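Local coordinates for protein cytosine deaminase (Klebsiella pneumoniae, PDB 4R85) that probably deaminates 5-methylcytosine, and cytosine to uracil, by hydrolysis at an iron(II) site in an amidohydrolase barrel, at residues M1-N5 with F15-L19; I322-L326 with C344-V348. All blocks are in the same frame, centred on the assembly; numbering follows the deposited sequence.

Contact 1 (M1-N5 with F15-L19)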
loop_
_atom_site.group_PDB
_atom_site.type_symbol
_atom_site.label_atom_id
_atom_site.label_comp_id
_atom_site.label_asym_id
_atom_site.label_seq_id
_atom_site.Cartn_x
_atom_site.Cartn_y
_atom_site.Cartn_z
ATOM N N MET A 1 -29.403 -15.218 -16.227
ATOM C CA MET A 1 -28.995 -15.090 -14.834
ATOM C C MET A 1 -29.420 -13.743 -14.268
ATOM O O MET A 1 -29.286 -12.719 -14.930
ATOM C CB MET A 1 -27.482 -15.253 -14.703
ATOM C CG MET A 1 -26.948 -14.949 -13.310
ATOM S SD MET A 1 -25.208 -15.383 -13.149
ATOM C CE MET A 1 -24.554 -14.709 -14.668
ATOM N N LYS A 2 -29.927 -13.747 -13.042
ATOM C CA LYS A 2 -30.403 -12.521 -12.412
ATOM C C LYS A 2 -29.602 -12.200 -11.154
ATOM O O LYS A 2 -29.278 -13.093 -10.369
ATOM C CB LYS A 2 -31.887 -12.647 -12.072
ATOM C CG LYS A 2 -32.489 -11.417 -11.404
ATOM C CD LYS A 2 -33.885 -11.708 -10.854
ATOM C CE LYS A 2 -34.871 -12.058 -11.961
ATOM N NZ LYS A 2 -35.227 -10.875 -12.794
ATOM N N ILE A 3 -29.272 -10.925 -10.976
ATOM C CA ILE A 3 -28.625 -10.467 -9.754
ATOM C C ILE A 3 -29.523 -9.427 -9.109
ATOM O O ILE A 3 -29.909 -8.462 -9.759
ATOM C CB ILE A 3 -27.259 -9.823 -10.028
ATOM C CG1 ILE A 3 -26.342 -10.786 -10.797
ATOM C CG2 ILE A 3 -26.616 -9.400 -8.720
ATOM C CD1 ILE A 3 -25.129 -10.120 -11.391
ATOM N N ILE A 4 -29.870 -9.627 -7.841
ATOM C CA ILE A 4 -30.708 -8.663 -7.127
ATOM C C ILE A 4 -29.952 -7.982 -5.985
ATOM O O ILE A 4 -28.887 -8.451 -5.569
ATOM C CB ILE A 4 -31.988 -9.308 -6.549
ATOM C CG1 ILE A 4 -31.648 -10.380 -5.503
ATOM C CG2 ILE A 4 -32.866 -9.884 -7.665
ATOM C CD1 ILE A 4 -32.881 -10.940 -4.779
ATOM N N ASN A 5 -30.521 -6.880 -5.493
ATOM C CA ASN A 5 -30.005 -6.166 -4.328
ATOM C C ASN A 5 -28.583 -5.664 -4.539
ATOM O O ASN A 5 -27.772 -5.642 -3.609
ATOM C CB ASN A 5 -30.064 -7.046 -3.075
ATOM C CG ASN A 5 -31.481 -7.396 -2.671
ATOM O OD1 ASN A 5 -32.418 -6.620 -2.886
ATOM N ND2 ASN A 5 -31.646 -8.572 -2.071
ATOM N N PHE A 15 -30.248 -2.287 -7.313
ATOM C CA PHE A 15 -30.629 -2.660 -8.671
ATOM C C PHE A 15 -30.712 -4.159 -8.887
ATOM O O PHE A 15 -29.991 -4.935 -8.260
ATOM C CB PHE A 15 -29.646 -2.073 -9.689
ATOM C CG PHE A 15 -29.649 -0.575 -9.745
ATOM C CD1 PHE A 15 -30.356 0.089 -10.731
ATOM C CD2 PHE A 15 -28.938 0.169 -8.815
ATOM C CE1 PHE A 15 -30.361 1.473 -10.786
ATOM C CE2 PHE A 15 -28.936 1.550 -8.866
ATOM C CZ PHE A 15 -29.656 2.203 -9.853
ATOM N N THR A 16 -31.608 -4.556 -9.783
ATOM C CA THR A 16 -31.606 -5.908 -10.330
ATOM C C THR A 16 -30.978 -5.887 -11.723
ATOM O O THR A 16 -31.296 -5.026 -12.544
ATOM C CB THR A 16 -33.026 -6.489 -10.390
ATOM O OG1 THR A 16 -33.431 -6.856 -9.067
ATOM C CG2 THR A 16 -33.078 -7.717 -11.278
ATOM N N LEU A 17 -30.067 -6.826 -11.974
ATOM C CA LEU A 17 -29.421 -6.949 -13.270
ATOM C C LEU A 17 -29.811 -8.276 -13.907
ATOM O O LEU A 17 -29.667 -9.337 -13.294
ATOM C CB LEU A 17 -27.892 -6.886 -13.108
ATOM C CG LEU A 17 -27.376 -5.906 -12.049
ATOM C CD1 LEU A 17 -25.857 -5.966 -11.955
ATOM C CD2 LEU A 17 -27.827 -4.497 -12.361
ATOM N N ASP A 18 -30.313 -8.216 -15.136
ATOM C CA ASP A 18 -30.722 -9.411 -15.859
ATOM C C ASP A 18 -29.728 -9.702 -16.966
ATOM O O ASP A 18 -29.536 -8.880 -17.864
ATOM C CB ASP A 18 -32.123 -9.233 -16.450
ATOM C CG ASP A 18 -33.205 -9.230 -15.391
ATOM O OD1 ASP A 18 -33.062 -9.977 -14.396
ATOM O OD2 ASP A 18 -34.198 -8.485 -15.552
ATOM N N LEU A 19 -29.084 -10.863 -16.886
ATOM C CA LEU A 19 -28.081 -11.254 -17.870
ATOM C C LEU A 19 -28.640 -12.370 -18.737
ATOM O O LEU A 19 -29.235 -13.325 -18.235
ATOM C CB LEU A 19 -26.799 -11.713 -17.178
ATOM C CG LEU A 19 -26.240 -10.753 -16.125
ATOM C CD1 LEU A 19 -24.898 -11.254 -15.604
ATOM C CD2 LEU A 19 -26.112 -9.347 -16.681
#
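Lys2 and Asp18 reach out from the same face of two antiparallel strands and run side by side, joined at their ends by a salt bridge of 2.8 Å between Lys2 NZ and Asp18 OD1. The lysine chain bends at its last two torsions (chi3 -64°, chi4 -71°), which curls NZ back to the syn side of OD1, somewhat out of the carboxylate plane. OD2 is taken by Arg26, so the carboxylate sits between two cations. Nearer the backbone, Lys2 CG packs at 3.7 Å on Thr16 CG2. That methyl lies anti to the threonine nitrogen, which leaves OG1 on the other branch, 3.4 Å from Ile4 CG2 and hydrogen-bonded to Gln30.

Ile3 and Leu17 lie on the opposite face, their CD1 methyls meeting loosely at 4.3 Å. Met1 and Leu19 point the same way, with Met1 CE 3.6 Å from Leu19 CD1. This apolar face packs against Leu372 of strand 372-375 and Ile394 of strand 390-395. Between the faces the backbones are stitched by Ile3 N to Leu17 O and Leu17 N to Ile3 O, both 2.8 Å, and by Met1 N to Leu19 O and Leu19 N to Met1 O. With the charged pair, Thr16 and Ile4 on its other face, the antiparallel hairpin is half of a small beta sandwich built from both ends of the chain, as amidohydrolases commonly have.

Contact 2 (I322-L326 with C344-V348)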
loop_
_atom_site.group_PDB
_atom_site.type_symbol
_atom_site.label_atom_id
_atom_site.label_comp_id
_atom_site.label_asym_id
_atom_site.label_seq_id
_atom_site.Cartn_x
_atom_site.Cartn_y
_atom_site.Cartn_z
ATOM N N ILE A 322 -5.276 -5.291 -8.040
ATOM C CA ILE A 322 -5.223 -3.881 -8.442
ATOM C C ILE A 322 -5.696 -2.919 -7.335
ATOM O O ILE A 322 -5.341 -1.731 -7.334
ATOM C CB ILE A 322 -6.021 -3.632 -9.756
ATOM C CG1 ILE A 322 -5.599 -2.309 -10.412
ATOM C CG2 ILE A 322 -7.518 -3.648 -9.489
ATOM C CD1 ILE A 322 -4.580 -2.464 -11.520
ATOM N N LEU A 323 -6.476 -3.421 -6.382
ATOM C CA LEU A 323 -6.923 -2.565 -5.274
ATOM C C LEU A 323 -5.751 -2.147 -4.385
ATOM O O LEU A 323 -5.788 -1.095 -3.744
ATOM C CB LEU A 323 -8.002 -3.254 -4.440
ATOM C CG LEU A 323 -9.366 -3.379 -5.129
ATOM C CD1 LEU A 323 -10.406 -3.950 -4.174
ATOM C CD2 LEU A 323 -9.809 -2.028 -5.684
ATOM N N ARG A 324 -4.710 -2.974 -4.343
ATOM C CA ARG A 324 -3.530 -2.629 -3.570
ATOM C C ARG A 324 -2.829 -1.453 -4.253
ATOM O O ARG A 324 -2.347 -0.537 -3.589
ATOM C CB ARG A 324 -2.581 -3.837 -3.451
ATOM C CG ARG A 324 -1.479 -3.666 -2.409
ATOM C CD ARG A 324 -0.529 -4.886 -2.362
ATOM N NE ARG A 324 0.078 -5.115 -3.670
ATOM C CZ ARG A 324 1.285 -4.690 -4.027
ATOM N NH1 ARG A 324 2.052 -4.032 -3.163
ATOM N NH2 ARG A 324 1.730 -4.927 -5.255
ATOM N N ILE A 325 -2.781 -1.496 -5.585
ATOM C CA ILE A 325 -2.181 -0.430 -6.393
ATOM C C ILE A 325 -2.956 0.874 -6.263
ATOM O O ILE A 325 -2.374 1.963 -6.124
ATOM C CB ILE A 325 -2.172 -0.813 -7.887
ATOM C CG1 ILE A 325 -1.428 -2.127 -8.109
ATOM C CG2 ILE A 325 -1.598 0.307 -8.748
ATOM C CD1 ILE A 325 -0.218 -2.354 -7.246
ATOM N N LEU A 326 -4.279 0.761 -6.328
ATOM C CA LEU A 326 -5.143 1.910 -6.141
ATOM C C LEU A 326 -4.850 2.568 -4.805
ATOM O O LEU A 326 -4.677 3.773 -4.738
ATOM C CB LEU A 326 -6.619 1.496 -6.228
ATOM C CG LEU A 326 -7.653 2.599 -5.967
ATOM C CD1 LEU A 326 -7.475 3.736 -6.963
ATOM C CD2 LEU A 326 -9.076 2.028 -6.042
ATOM N N CYS A 344 -12.964 6.879 -6.552
ATOM C CA CYS A 344 -11.604 6.375 -6.813
ATOM C C CYS A 344 -11.565 5.109 -7.664
ATOM O O CYS A 344 -10.532 4.788 -8.271
ATOM C CB CYS A 344 -10.833 6.149 -5.509
ATOM S SG CYS A 344 -11.523 4.849 -4.451
ATOM N N LEU A 345 -12.674 4.380 -7.736
ATOM C CA LEU A 345 -12.659 3.166 -8.562
ATOM C C LEU A 345 -12.534 3.466 -10.066
ATOM O O LEU A 345 -12.171 2.574 -10.853
ATOM C CB LEU A 345 -13.866 2.260 -8.268
ATOM C CG LEU A 345 -13.812 1.502 -6.933
ATOM C CD1 LEU A 345 -15.063 0.639 -6.730
ATOM C CD2 LEU A 345 -12.532 0.656 -6.826
ATOM N N ASP A 346 -12.812 4.713 -10.454
ATOM C CA ASP A 346 -12.561 5.176 -11.826
ATOM C C ASP A 346 -11.166 4.782 -12.329
ATOM O O ASP A 346 -10.989 4.430 -13.498
ATOM C CB ASP A 346 -12.636 6.703 -11.921
ATOM C CG ASP A 346 -14.052 7.254 -11.817
ATOM O OD1 ASP A 346 -15.040 6.483 -11.854
ATOM O OD2 ASP A 346 -14.160 8.497 -11.721
ATOM N N PHE A 347 -10.175 4.876 -11.452
ATOM C CA PHE A 347 -8.773 4.735 -11.859
ATOM C C PHE A 347 -8.339 3.305 -12.147
ATOM O O PHE A 347 -7.244 3.082 -12.675
ATOM C CB PHE A 347 -7.849 5.392 -10.826
ATOM C CG PHE A 347 -8.130 6.857 -10.639
ATOM C CD1 PHE A 347 -7.835 7.761 -11.652
ATOM C CD2 PHE A 347 -8.723 7.324 -9.478
ATOM C CE1 PHE A 347 -8.112 9.113 -11.504
ATOM C CE2 PHE A 347 -9.004 8.671 -9.323
ATOM C CZ PHE A 347 -8.697 9.568 -10.334
ATOM N N VAL A 348 -9.194 2.341 -11.807
ATOM C CA VAL A 348 -8.885 0.936 -12.062
ATOM C C VAL A 348 -10.012 0.216 -12.796
ATOM O O VAL A 348 -9.981 -1.005 -12.944
ATOM C CB VAL A 348 -8.548 0.190 -10.777
ATOM C CG1 VAL A 348 -7.295 0.804 -10.135
ATOM C CG2 VAL A 348 -9.729 0.226 -9.826
#
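At the start of helix 322-332, which follows the last strand of the amidohydrolase barrel, the first turn packs against a short 3-10 segment, 344-347, that leads toward helix 350-355. No hydrogen bond crosses between the two; the contact is van der Waals packing, mostly between apolar side chains. Leu326 does most of the work. With CG anti to its backbone nitrogen (chi1 177°), its forked end is carried across to the 3-10 segment, where CD1 lies 3.5 Å from the carbonyl oxygen of Cys344. The other branch, CD2, meets Leu345 CD2 at 3.8 Å, the two leucines set roughly perpendicular, and also faces Cys344 SG at 4.1 Å. Leu345 CD2 serves a second neighbour as well, touching Leu323 CD2 at 4.0 Å, so one methyl bridges two residues on the helix.

At the end nearer the start of the helix, Ile322 and Val348 run antiparallel alongside one another, with Ile322 CG1 3.6 Å from Val348 CG1. The same valine methyl also lies 4.0 Å from Leu326 CB, against the root of that side chain.

On the barrel side, Phe52 of strand 47-57 touches Ile322, Leu323 and Val348, Phe305 of strand 303-305 packs on Leu326, and backbone bonds join Phe347 to Phe305 and Val348 to Val53. Val384 of helix 380-386 lies against both Leu326 and Cys344.

How the contacts relate
Contact 1 comes first along the chain and is complete before contact 2 begins some 300 residues later. Their centres lie 25 Å apart and the nearest atoms about 14 Å, without touching. Contact 1 belongs to the small four-stranded sheet near the N-terminus, toward the edge of the molecule; contact 2 lies much nearer the centre, in the layer packed on the barrel strands. The chain passes directly from strand 41-42 of the small sheet into barrel strand 47-57. Later it returns: strands 372-375 and 390-395 pack on the hairpin, while helix 380-386, between them in sequence, covers contact 2. The small sheet and the metal-bearing barrel are thus tied together by both connections.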